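Local atomic coordinates of NS3-like protein (Alongshan virus, PDB entry 6M40), a protein that probably unwinds RNA using the energy of ATP hydrolysis, this chain being the helicase domain of a flavivirus-like NS3 protein. Residues V72-K77 with V88-H93; A34-V39 with E64-T69; V279-V284 with N408-E413; H273-A278 with L322-S327. One frame throughout, in Å; residues are numbered along the deposited sequence.

Contact 1. Residues V72-K77 with V88-H93; sequences VCAMVK and VVVTTH
Cys73 and Val89 face each other across two parallel strands, 72-75 and 88-92, whose axes come within 4.7 Å and are inclined by 24°. Cys73 bonds through both its backbone polar atoms: its N donates to Val88 O at 2.9 Å, and its O accepts from Val90 N at 3.1 Å. One step on, Met75 N bonds to Val90 O at 3.0 Å, and CA-H groups of Val72, Ala74 and Val89 add weaker contacts to the same carbonyls. Strand 72-75 is an outermost strand of the six-stranded parallel sheet of the P-loop NTPase domain, the first RecA-like domain of this superfamily 2 helicase, and Val89 and Thr91 tie the inner strand to 48-53.

Side chains alternate between the faces. On one, Val72 CG2 lies against Val88 CG1 at 3.9 Å, the two side chains crossing at a slant, and helix 56-64 covers the face through Leu63. On the other, selenomethionine Met75 sets its CB 3.8 Å from Val89 CG1 before its extended chain runs off toward Tyr99 of helix 93-102. Thr91 OG1, anti to its backbone N (chi1 167°), bonds to Met75 O at 2.7 Å in the plane of that carbonyl. Thr92 follows as N-cap of helix 93-102, its OG1 accepting from Thr95 N.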
loop_
_atom_site.group_PDB
_atom_site.type_symbol
_atom_site.label_atom_id
_atom_site.label_comp_id
_atom_site.label_asym_id
_atom_site.label_seq_id
_atom_site.Cartn_x
_atom_site.Cartn_y
_atom_site.Cartn_z
ATOM N N VAL A 72 15.764 -1.871 -21.002
ATOM C CA VAL A 72 14.781 -1.883 -19.915
ATOM C C VAL A 72 14.011 -3.200 -19.949
ATOM O O VAL A 72 13.402 -3.540 -20.970
ATOM C CB VAL A 72 13.813 -0.692 -20.007
ATOM C CG1 VAL A 72 12.588 -0.924 -19.124
ATOM C CG2 VAL A 72 14.516 0.601 -19.615
ATOM N N CYS A 73 14.016 -3.922 -18.825
ATOM C CA CYS A 73 13.310 -5.188 -18.684
ATOM C C CYS A 73 12.317 -5.115 -17.529
ATOM O O CYS A 73 12.556 -4.434 -16.531
ATOM C CB CYS A 73 14.276 -6.359 -18.422
ATOM S SG CYS A 73 15.217 -6.969 -19.843
ATOM N N ALA A 74 11.213 -5.847 -17.658
ATOM C CA ALA A 74 10.186 -5.889 -16.629
ATOM C C ALA A 74 10.255 -7.188 -15.834
ATOM O O ALA A 74 10.783 -8.204 -16.294
ATOM C CB ALA A 74 8.791 -5.734 -17.244
HETATM N N MSE A 75 9.692 -7.138 -14.632
HETATM C CA MSE A 75 9.638 -8.288 -13.747
HETATM C C MSE A 75 8.261 -8.326 -13.095
HETATM O O MSE A 75 8.055 -7.733 -12.044
HETATM C CB MSE A 75 10.744 -8.205 -12.691
HETATM C CG MSE A 75 11.039 -9.499 -11.991
HETATM SE SE MSE A 75 12.626 -9.414 -10.848
HETATM C CE MSE A 75 12.692 -11.293 -10.363
ATOM N N VAL A 76 7.301 -8.983 -13.741
ATOM C CA VAL A 76 5.946 -9.102 -13.214
ATOM C C VAL A 76 5.679 -10.580 -12.962
ATOM O O VAL A 76 5.400 -11.341 -13.896
ATOM C CB VAL A 76 4.897 -8.507 -14.157
ATOM C CG1 VAL A 76 3.551 -9.195 -13.956
ATOM C CG2 VAL A 76 4.757 -7.000 -13.921
ATOM N N LYS A 77 5.763 -10.992 -11.703
ATOM C CA LYS A 77 5.427 -12.361 -11.335
ATOM C C LYS A 77 3.967 -12.472 -10.921
ATOM O O LYS A 77 3.662 -12.699 -9.753
ATOM C CB LYS A 77 6.314 -12.856 -10.196
ATOM C CG LYS A 77 7.750 -13.095 -10.594
ATOM C CD LYS A 77 8.575 -13.643 -9.446
ATOM C CE LYS A 77 10.045 -13.642 -9.813
ATOM N NZ LYS A 77 10.931 -13.782 -8.633
ATOM N N VAL A 88 18.048 -2.171 -16.500
ATOM C CA VAL A 88 17.100 -1.399 -15.699
ATOM C C VAL A 88 15.844 -2.254 -15.592
ATOM O O VAL A 88 15.160 -2.477 -16.597
ATOM C CB VAL A 88 16.771 -0.026 -16.309
ATOM C CG1 VAL A 88 15.427 0.468 -15.792
ATOM C CG2 VAL A 88 17.866 0.981 -15.985
ATOM N N VAL A 89 15.532 -2.724 -14.388
ATOM C CA VAL A 89 14.369 -3.573 -14.153
ATOM C C VAL A 89 13.303 -2.750 -13.446
ATOM O O VAL A 89 13.607 -1.998 -12.514
ATOM C CB VAL A 89 14.745 -4.820 -13.325
ATOM C CG1 VAL A 89 13.544 -5.755 -13.188
ATOM C CG2 VAL A 89 15.926 -5.535 -13.949
ATOM N N VAL A 90 12.061 -2.877 -13.893
ATOM C CA VAL A 90 10.923 -2.311 -13.189
ATOM C C VAL A 90 10.033 -3.463 -12.753
ATOM O O VAL A 90 9.792 -4.402 -13.520
ATOM C CB VAL A 90 10.130 -1.303 -14.050
ATOM C CG1 VAL A 90 11.006 -0.137 -14.455
ATOM C CG2 VAL A 90 9.542 -1.989 -15.260
ATOM N N THR A 91 9.533 -3.377 -11.529
ATOM C CA THR A 91 8.680 -4.410 -10.971
ATOM C C THR A 91 7.877 -3.768 -9.845
ATOM O O THR A 91 7.772 -2.542 -9.778
ATOM C CB THR A 91 9.536 -5.610 -10.530
ATOM O OG1 THR A 91 8.762 -6.501 -9.719
ATOM C CG2 THR A 91 10.781 -5.163 -9.780
ATOM N N THR A 92 7.280 -4.586 -8.991
ATOM C CA THR A 92 6.552 -4.095 -7.831
ATOM C C THR A 92 7.410 -4.246 -6.579
ATOM O O THR A 92 8.434 -4.935 -6.578
ATOM C CB THR A 92 5.238 -4.856 -7.668
ATOM O OG1 THR A 92 5.505 -6.169 -7.152
ATOM C CG2 THR A 92 4.550 -4.984 -9.010
ATOM N N HIS A 93 6.987 -3.575 -5.504
ATOM C CA HIS A 93 7.649 -3.747 -4.215
ATOM C C HIS A 93 7.758 -5.222 -3.867
ATOM O O HIS A 93 8.852 -5.760 -3.684
ATOM C CB HIS A 93 6.883 -3.011 -3.116
ATOM C CG HIS A 93 6.956 -1.517 -3.216
ATOM N ND1 HIS A 93 5.976 -0.693 -2.709
ATOM C CD2 HIS A 93 7.904 -0.699 -3.735
ATOM C CE1 HIS A 93 6.310 0.567 -2.918
ATOM N NE2 HIS A 93 7.476 0.592 -3.538
#

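Contact 2. Residues A34-V39 with E64-T69; sequences AIPEYV and ESLQGT
Pro36 and Leu66 carry the apolar part of this meeting between helix 31-42 and the loop leaving helix 56-64. The two side chains lie slantwise to each other, and on the leucine CD2 does the touching: it sits 3.5 Å from Pro36 CA and 3.6 Å from Pro36 CG, with Pro36 CB equally near. The same methyl also reaches Val39 CG1, one turn on, at 4.3 Å. The proline ring lies against the Ser65 carbonyl oxygen as well, with CG its nearest atom. On either side of this central pair the packing is looser. Ile35 CD1 lies 4.0 Å from Ser65 OG, and Val39 CG2 faces Thr69 CG2 at 4.5 Å.

Polar bonds shape the loop rather than join it to the helix. Gln67 N donates to Glu64 O at 2.7 Å, closing a type I turn. Beyond it Thr69 OG1 gives its proton to Leu66 O at 2.7 Å, approaching from above the carbonyl plane and folding the chain back around Leu66. Ser65 OG is turned instead to the last turn of the preceding helix, within bonding reach of the Glu61 carbonyl, its main partner, and of Met62 O. In helix 31-42, Pro36 has no N-H to give and the helix is kinked there.

Helix 31-42 begins at the end of the P-loop sequence GAGKT, as in P-loop NTPases, so residues 65-69 pack on the helix behind that motif, here within the first RecA-like domain.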
loop_
_atom_site.group_PDB
_atom_site.type_symbol
_atom_site.label_atom_id
_atom_site.label_comp_id
_atom_site.label_asym_id
_atom_site.label_seq_id
_atom_site.Cartn_x
_atom_site.Cartn_y
_atom_site.Cartn_z
ATOM N N ALA A 34 10.108 12.923 -14.567
ATOM C CA ALA A 34 11.324 13.016 -13.774
ATOM C C ALA A 34 12.020 11.685 -13.519
ATOM O O ALA A 34 13.221 11.694 -13.244
ATOM C CB ALA A 34 11.021 13.666 -12.414
ATOM N N ILE A 35 11.332 10.548 -13.593
ATOM C CA ILE A 35 11.984 9.313 -13.168
ATOM C C ILE A 35 13.015 8.843 -14.192
ATOM O O ILE A 35 14.058 8.307 -13.789
ATOM C CB ILE A 35 10.989 8.172 -12.867
ATOM C CG1 ILE A 35 9.619 8.339 -13.533
ATOM C CG2 ILE A 35 10.781 8.018 -11.369
ATOM C CD1 ILE A 35 8.537 7.461 -12.890
ATOM N N PRO A 36 12.787 8.976 -15.506
ATOM C CA PRO A 36 13.849 8.582 -16.448
ATOM C C PRO A 36 15.120 9.398 -16.282
ATOM O O PRO A 36 16.211 8.902 -16.580
ATOM C CB PRO A 36 13.207 8.803 -17.825
ATOM C CG PRO A 36 11.727 8.764 -17.576
ATOM C CD PRO A 36 11.547 9.360 -16.211
ATOM N N GLU A 37 15.023 10.646 -15.826
ATOM C CA GLU A 37 16.236 11.411 -15.565
ATOM C C GLU A 37 16.977 10.887 -14.340
ATOM O O GLU A 37 18.209 10.970 -14.284
ATOM C CB GLU A 37 15.902 12.892 -15.387
ATOM C CG GLU A 37 16.025 13.719 -16.661
ATOM C CD GLU A 37 17.460 14.097 -16.976
ATOM O OE1 GLU A 37 18.383 13.428 -16.468
ATOM O OE2 GLU A 37 17.665 15.073 -17.726
ATOM N N TYR A 38 16.256 10.343 -13.355
ATOM C CA TYR A 38 16.927 9.815 -12.171
ATOM C C TYR A 38 17.650 8.509 -12.475
ATOM O O TYR A 38 18.707 8.247 -11.892
ATOM C CB TYR A 38 15.927 9.633 -11.023
ATOM C CG TYR A 38 15.547 10.937 -10.329
ATOM C CD1 TYR A 38 16.496 11.683 -9.638
ATOM C CD2 TYR A 38 14.243 11.420 -10.368
ATOM C CE1 TYR A 38 16.159 12.870 -9.013
ATOM C CE2 TYR A 38 13.899 12.609 -9.743
ATOM C CZ TYR A 38 14.862 13.331 -9.071
ATOM O OH TYR A 38 14.532 14.515 -8.445
ATOM N N VAL A 39 17.131 7.692 -13.398
ATOM C CA VAL A 39 17.787 6.419 -13.699
ATOM C C VAL A 39 19.109 6.656 -14.420
ATOM O O VAL A 39 20.097 5.956 -14.176
ATOM C CB VAL A 39 16.869 5.494 -14.522
ATOM C CG1 VAL A 39 15.523 5.296 -13.836
ATOM C CG2 VAL A 39 16.697 6.009 -15.944
ATOM N N GLU A 64 5.832 2.370 -18.985
ATOM C CA GLU A 64 5.460 3.302 -20.045
ATOM C C GLU A 64 6.413 4.497 -20.051
ATOM O O GLU A 64 7.159 4.712 -21.010
ATOM C CB GLU A 64 3.996 3.744 -19.881
ATOM C CG GLU A 64 2.968 2.636 -20.206
ATOM C CD GLU A 64 1.521 3.123 -20.279
ATOM O OE1 GLU A 64 1.281 4.230 -20.803
ATOM O OE2 GLU A 64 0.617 2.388 -19.820
ATOM N N SER A 65 6.460 5.236 -18.947
ATOM C CA SER A 65 7.233 6.483 -18.848
ATOM C C SER A 65 8.737 6.289 -18.959
ATOM O O SER A 65 9.480 7.268 -18.786
ATOM C CB SER A 65 6.913 7.189 -17.527
ATOM O OG SER A 65 7.127 6.315 -16.431
ATOM N N LEU A 66 9.238 5.086 -19.212
ATOM C CA LEU A 66 10.643 4.870 -19.525
ATOM C C LEU A 66 10.821 4.338 -20.936
ATOM O O LEU A 66 11.920 3.890 -21.282
ATOM C CB LEU A 66 11.263 3.886 -18.530
ATOM C CG LEU A 66 11.411 4.321 -17.072
ATOM C CD1 LEU A 66 11.669 3.107 -16.189
ATOM C CD2 LEU A 66 12.532 5.332 -16.932
ATOM N N GLN A 67 9.766 4.375 -21.753
ATOM C CA GLN A 67 9.754 3.660 -23.023
ATOM C C GLN A 67 11.062 3.836 -23.784
ATOM O O GLN A 67 11.725 2.855 -24.136
ATOM C CB GLN A 67 8.558 4.113 -23.870
ATOM C CG GLN A 67 7.386 3.139 -23.814
ATOM C CD GLN A 67 6.265 3.484 -24.775
ATOM O OE1 GLN A 67 6.089 4.639 -25.154
ATOM N NE2 GLN A 67 5.500 2.476 -25.173
ATOM N N GLY A 68 11.461 5.080 -24.024
ATOM C CA GLY A 68 12.688 5.326 -24.751
ATOM C C GLY A 68 13.920 5.373 -23.871
ATOM O O GLY A 68 14.510 6.441 -23.693
ATOM N N THR A 69 14.334 4.231 -23.326
ATOM C CA THR A 69 15.533 4.175 -22.492
ATOM C C THR A 69 16.222 2.813 -22.638
ATOM O O THR A 69 16.496 2.120 -21.656
ATOM C CB THR A 69 15.188 4.462 -21.027
ATOM O OG1 THR A 69 14.144 5.442 -20.953
ATOM C CG2 THR A 69 16.413 4.983 -20.284
#

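Contact 3. Residues V279-V284 with N408-E413; sequences VGTKGV and NDARWE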
loop_
_atom_site.group_PDB
_atom_site.type_symbol
_atom_site.label_atom_id
_atom_site.label_comp_id
_atom_site.label_asym_id
_atom_site.label_seq_id
_atom_site.Cartn_x
_atom_site.Cartn_y
_atom_site.Cartn_z
ATOM N N VAL A 279 -4.319 -10.348 22.967
ATOM C CA VAL A 279 -4.684 -11.752 22.848
ATOM C C VAL A 279 -4.529 -12.255 21.429
ATOM O O VAL A 279 -4.735 -13.449 21.181
ATOM C CB VAL A 279 -6.123 -12.008 23.335
ATOM C CG1 VAL A 279 -6.212 -13.376 24.026
ATOM C CG2 VAL A 279 -6.595 -10.900 24.243
ATOM N N GLY A 280 -4.173 -11.394 20.495
ATOM C CA GLY A 280 -4.154 -11.735 19.089
ATOM C C GLY A 280 -4.445 -10.501 18.251
ATOM O O GLY A 280 -3.889 -9.415 18.520
ATOM N N THR A 281 -5.300 -10.648 17.247
ATOM C CA THR A 281 -5.730 -9.524 16.427
ATOM C C THR A 281 -7.248 -9.495 16.340
ATOM O O THR A 281 -7.919 -10.528 16.460
ATOM C CB THR A 281 -5.172 -9.575 14.994
ATOM O OG1 THR A 281 -5.801 -10.636 14.262
ATOM C CG2 THR A 281 -3.670 -9.759 14.976
ATOM N N LYS A 282 -7.778 -8.298 16.109
ATOM C CA LYS A 282 -9.199 -8.089 15.869
ATOM C C LYS A 282 -9.364 -7.072 14.749
ATOM O O LYS A 282 -8.519 -6.193 14.560
ATOM C CB LYS A 282 -9.925 -7.612 17.142
ATOM C CG LYS A 282 -9.872 -8.607 18.294
ATOM C CD LYS A 282 -10.910 -8.304 19.372
ATOM C CE LYS A 282 -10.457 -8.776 20.756
ATOM N NZ LYS A 282 -10.974 -7.880 21.828
ATOM N N GLY A 283 -10.457 -7.209 13.995
ATOM C CA GLY A 283 -10.798 -6.258 12.946
ATOM C C GLY A 283 -11.632 -5.089 13.433
ATOM O O GLY A 283 -12.722 -5.283 13.982
ATOM N N VAL A 284 -11.145 -3.866 13.220
ATOM C CA VAL A 284 -11.822 -2.670 13.704
ATOM C C VAL A 284 -11.815 -1.593 12.623
ATOM O O VAL A 284 -10.938 -1.567 11.753
ATOM C CB VAL A 284 -11.171 -2.107 14.987
ATOM C CG1 VAL A 284 -12.236 -1.703 15.994
ATOM C CG2 VAL A 284 -10.211 -3.113 15.592
ATOM N N ASN A 408 -4.136 -15.157 18.935
ATOM C CA ASN A 408 -5.282 -15.541 18.121
ATOM C C ASN A 408 -5.376 -14.553 16.963
ATOM O O ASN A 408 -6.003 -13.502 17.069
ATOM C CB ASN A 408 -6.542 -15.556 18.971
ATOM C CG ASN A 408 -7.724 -16.126 18.240
ATOM O OD1 ASN A 408 -7.575 -16.804 17.228
ATOM N ND2 ASN A 408 -8.913 -15.861 18.753
ATOM N N ASP A 409 -4.743 -14.903 15.847
ATOM C CA ASP A 409 -4.832 -14.086 14.648
ATOM C C ASP A 409 -6.223 -14.235 14.053
ATOM O O ASP A 409 -6.621 -15.334 13.649
ATOM C CB ASP A 409 -3.769 -14.492 13.633
ATOM C CG ASP A 409 -3.332 -13.338 12.762
ATOM O OD1 ASP A 409 -4.122 -12.381 12.605
ATOM O OD2 ASP A 409 -2.194 -13.382 12.246
ATOM N N ALA A 410 -6.967 -13.132 14.001
ATOM C CA ALA A 410 -8.322 -13.152 13.458
ATOM C C ALA A 410 -8.345 -13.060 11.946
ATOM O O ALA A 410 -9.435 -12.980 11.347
ATOM C CB ALA A 410 -9.141 -12.019 14.072
ATOM N N ARG A 411 -7.167 -13.087 11.331
ATOM C CA ARG A 411 -7.037 -13.160 9.869
ATOM C C ARG A 411 -6.956 -14.594 9.343
ATOM O O ARG A 411 -6.966 -14.796 8.102
ATOM C CB ARG A 411 -5.810 -12.391 9.419
ATOM C CG ARG A 411 -5.937 -10.904 9.684
ATOM C CD ARG A 411 -4.694 -10.171 9.327
ATOM N NE ARG A 411 -3.628 -10.594 10.247
ATOM C CZ ARG A 411 -2.336 -10.718 9.927
ATOM N NH1 ARG A 411 -1.919 -10.453 8.682
ATOM N NH2 ARG A 411 -1.432 -11.118 10.831
ATOM N N TRP A 412 -6.946 -15.563 10.273
ATOM C CA TRP A 412 -7.039 -16.975 9.912
ATOM C C TRP A 412 -8.483 -17.414 9.605
ATOM O O TRP A 412 -8.767 -18.622 9.391
ATOM C CB TRP A 412 -6.440 -17.841 11.024
ATOM C CG TRP A 412 -4.935 -17.689 11.179
ATOM C CD1 TRP A 412 -4.088 -16.940 10.398
ATOM C CD2 TRP A 412 -4.105 -18.307 12.183
ATOM N NE1 TRP A 412 -2.791 -17.066 10.854
ATOM C CE2 TRP A 412 -2.777 -17.894 11.944
ATOM C CE3 TRP A 412 -4.358 -19.172 13.256
ATOM C CZ2 TRP A 412 -1.711 -18.310 12.740
ATOM C CZ3 TRP A 412 -3.302 -19.583 14.043
ATOM C CH2 TRP A 412 -1.993 -19.150 13.782
ATOM N N GLU A 413 -9.414 -16.453 9.600
ATOM C CA GLU A 413 -10.800 -16.663 9.193
ATOM C C GLU A 413 -11.131 -15.848 7.950
ATOM O O GLU A 413 -11.437 -16.420 6.895
ATOM C CB GLU A 413 -11.760 -16.298 10.339
ATOM C CG GLU A 413 -11.324 -16.807 11.713
ATOM C CD GLU A 413 -11.806 -15.925 12.857
ATOM O OE1 GLU A 413 -12.187 -14.761 12.611
ATOM O OE2 GLU A 413 -11.798 -16.399 14.013
#
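Gly280 and Asn408 lie at the centre of a short backbone pairing, in which Asn408 bonds through its N and O to the residues either side of Gly280. Asn408 N donates to Val279 O at 2.9 Å, in the plane of that carbonyl and on a lone pair. Thr281 N donates to Asn408 O, also at 2.9 Å but from above the carbonyl plane. Gly280 CA lies close to the same oxygen, an approach that a side chain at this position would block.

A third bond comes from a side chain. Thr281 OG1, placed between its backbone N and carbonyl carbon (chi1 71°), accepts Ala410 N at 2.8 Å, where the chain enters the type I turn from Asp409 to Trp412. The Ala410 methyl rests against the same threonine, nearest its carbonyl O.

Charged groups work within the turn. Arg411 and Asp409 form a salt bridge through NE and OD1, 3.0 Å apart and met on the syn side, and through NH2 and OD2, where the N-H is weakly directed. Asp409 OD2 also takes a hydrogen bond with Thr378 OG1, and Arg411 NH2 has a second acidic partner, Glu332 of helix 328-339. Although Asp409 is buried, the guanidinium would be expected to favour its charged form, and the last modelled residues are held to strand 281-287 and the turn before it by backbone and threonine bonds while their ion pair faces the helices.

Contact 4. Residues H273-A278 with L322-S327; sequences HYLVTA and LDHPDS
Leu275 CD2 stands over one face of the His324 imidazole, 4.0 Å from the ring centroid and toward the rim, with His324 ND1 its nearest ring atom at 3.6 Å. This is a CH-pi contact; the two side chains cross at about a right angle, and Leu275 CD1 lies farther along the ring, 4.1 Å from His324 CE1. The same CD2 methyl also rests on backbone, 3.6 Å from Ser327 CA. One hydrogen bond fixes the backbones: Val276 N to Asp326 O, 3.1 Å and nearly straight at 166°. His324 CB lies over one face of the His273 ring.

Strand 264-276 and its partner 281-287 form the long beta hairpin that in flavivirus NS3 helicases reaches from the second RecA-like domain to the helical third domain. Here the end of strand 264-276, just before the turn, meets the loop leading into helix 328-339, and Tyr274 continues the pairing with a backbone bond to Val328.

Two neighbours set the imidazole: Pro325 CD covers the ring face opposite Leu275, and Asp326 N donates a weak bond to His324 ND1. Ser327 occupies the N-cap position of the helix, its OG bonded to Thr329 OG1. Farther out, Asp323 makes a salt bridge with Lys126 of the first domain, and Val276 packs on Leu331 and on Val351 and Ala354 of helix 349-357.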
loop_
_atom_site.group_PDB
_atom_site.type_symbol
_atom_site.label_atom_id
_atom_site.label_comp_id
_atom_site.label_asym_id
_atom_site.label_seq_id
_atom_site.Cartn_x
_atom_site.Cartn_y
_atom_site.Cartn_z
ATOM N N HIS A 273 -8.755 -1.659 9.413
ATOM C CA HIS A 273 -7.532 -2.290 9.862
ATOM C C HIS A 273 -7.841 -3.584 10.606
ATOM O O HIS A 273 -8.947 -3.800 11.109
ATOM C CB HIS A 273 -6.748 -1.397 10.827
ATOM C CG HIS A 273 -6.248 -0.121 10.233
ATOM N ND1 HIS A 273 -6.953 1.062 10.310
ATOM C CD2 HIS A 273 -5.091 0.171 9.591
ATOM C CE1 HIS A 273 -6.261 2.025 9.722
ATOM N NE2 HIS A 273 -5.130 1.509 9.274
ATOM N N TYR A 274 -6.831 -4.442 10.684
ATOM C CA TYR A 274 -6.692 -5.395 11.774
ATOM C C TYR A 274 -5.665 -4.830 12.752
ATOM O O TYR A 274 -4.666 -4.233 12.339
ATOM C CB TYR A 274 -6.274 -6.773 11.266
ATOM C CG TYR A 274 -7.431 -7.597 10.716
ATOM C CD1 TYR A 274 -8.316 -8.233 11.576
ATOM C CD2 TYR A 274 -7.638 -7.738 9.342
ATOM C CE1 TYR A 274 -9.377 -8.990 11.087
ATOM C CE2 TYR A 274 -8.689 -8.489 8.850
ATOM C CZ TYR A 274 -9.556 -9.112 9.728
ATOM O OH TYR A 274 -10.608 -9.864 9.253
ATOM N N LEU A 275 -5.934 -4.985 14.050
ATOM C CA LEU A 275 -5.131 -4.370 15.103
ATOM C C LEU A 275 -4.717 -5.426 16.119
ATOM O O LEU A 275 -5.444 -6.393 16.357
ATOM C CB LEU A 275 -5.905 -3.231 15.824
ATOM C CG LEU A 275 -6.320 -2.057 14.938
ATOM C CD1 LEU A 275 -7.230 -1.038 15.627
ATOM C CD2 LEU A 275 -5.063 -1.358 14.421
ATOM N N VAL A 276 -3.548 -5.231 16.728
ATOM C CA VAL A 276 -3.041 -6.160 17.738
ATOM C C VAL A 276 -3.670 -5.823 19.085
ATOM O O VAL A 276 -3.606 -4.673 19.539
ATOM C CB VAL A 276 -1.507 -6.095 17.818
ATOM C CG1 VAL A 276 -0.998 -7.130 18.811
ATOM C CG2 VAL A 276 -0.875 -6.295 16.456
ATOM N N THR A 277 -4.244 -6.831 19.749
ATOM C CA THR A 277 -5.072 -6.600 20.927
ATOM C C THR A 277 -4.540 -7.252 22.202
ATOM O O THR A 277 -5.218 -7.201 23.223
ATOM C CB THR A 277 -6.503 -7.098 20.679
ATOM O OG1 THR A 277 -6.517 -8.528 20.719
ATOM C CG2 THR A 277 -7.001 -6.634 19.334
ATOM N N ALA A 278 -3.373 -7.893 22.156
ATOM C CA ALA A 278 -2.736 -8.513 23.321
ATOM C C ALA A 278 -3.181 -9.956 23.534
ATOM O O ALA A 278 -2.512 -10.703 24.249
ATOM C CB ALA A 278 -2.981 -7.700 24.597
ATOM N N LEU A 322 1.373 7.989 9.459
ATOM C CA LEU A 322 1.652 6.917 8.509
ATOM C C LEU A 322 0.920 5.616 8.821
ATOM O O LEU A 322 0.350 4.995 7.918
ATOM C CB LEU A 322 3.158 6.647 8.454
ATOM C CG LEU A 322 4.017 7.575 7.600
ATOM C CD1 LEU A 322 5.478 7.508 8.018
ATOM C CD2 LEU A 322 3.868 7.223 6.128
ATOM N N ASP A 323 0.926 5.185 10.080
ATOM C CA ASP A 323 0.341 3.908 10.468
ATOM C C ASP A 323 -0.348 4.082 11.814
ATOM O O ASP A 323 0.135 4.818 12.680
ATOM C CB ASP A 323 1.411 2.792 10.555
ATOM C CG ASP A 323 1.417 1.863 9.337
ATOM O OD1 ASP A 323 0.540 0.984 9.239
ATOM O OD2 ASP A 323 2.312 2.005 8.482
ATOM N N HIS A 324 -1.496 3.438 11.968
ATOM C CA HIS A 324 -2.122 3.384 13.278
ATOM C C HIS A 324 -1.157 2.717 14.258
ATOM O O HIS A 324 -0.518 1.720 13.912
ATOM C CB HIS A 324 -3.435 2.612 13.216
ATOM C CG HIS A 324 -4.153 2.541 14.530
ATOM N ND1 HIS A 324 -3.684 1.796 15.587
ATOM C CD2 HIS A 324 -5.295 3.125 14.960
ATOM C CE1 HIS A 324 -4.512 1.911 16.607
ATOM N NE2 HIS A 324 -5.497 2.714 16.254
ATOM N N PRO A 325 -1.045 3.226 15.486
ATOM C CA PRO A 325 0.084 2.844 16.349
ATOM C C PRO A 325 0.296 1.348 16.542
ATOM O O PRO A 325 1.451 0.924 16.699
ATOM C CB PRO A 325 -0.247 3.539 17.685
ATOM C CG PRO A 325 -1.655 4.133 17.512
ATOM C CD PRO A 325 -1.822 4.340 16.058
ATOM N N ASP A 326 -0.751 0.529 16.564
ATOM C CA ASP A 326 -0.575 -0.906 16.742
ATOM C C ASP A 326 -1.421 -1.650 15.710
ATOM O O ASP A 326 -2.277 -2.472 16.034
ATOM C CB ASP A 326 -0.889 -1.330 18.182
ATOM C CG ASP A 326 -2.112 -0.658 18.731
ATOM O OD1 ASP A 326 -3.130 -0.616 18.017
ATOM O OD2 ASP A 326 -2.066 -0.184 19.882
ATOM N N SER A 327 -1.155 -1.352 14.438
ATOM C CA SER A 327 -1.734 -2.116 13.346
ATOM C C SER A 327 -0.899 -3.361 13.082
ATOM O O SER A 327 0.331 -3.360 13.209
ATOM C CB SER A 327 -1.834 -1.272 12.075
ATOM O OG SER A 327 -0.561 -1.065 11.476
#

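How the contacts relate
Along the chain, contact 2 comes entirely before contact 1, and both belong to the P-loop NTPase domain; their centres are 13 Å apart and they touch where Val90 CG1 meets Leu66 CD1. Contacts 3 and 4 alternate in sequence on the other side of the chain's centre, with centres 11 Å apart. They share the antiparallel pair 264-276 and 281-287, so contact 4 fastens one strand of this hairpin to the loop before helix 328-339 and contact 3 the other to the last modelled residues. Contacts 1 and 4 have centres 31 Å apart: the first pair lies in the first RecA-like domain, the second on the hairpin that probably reaches the helical third domain.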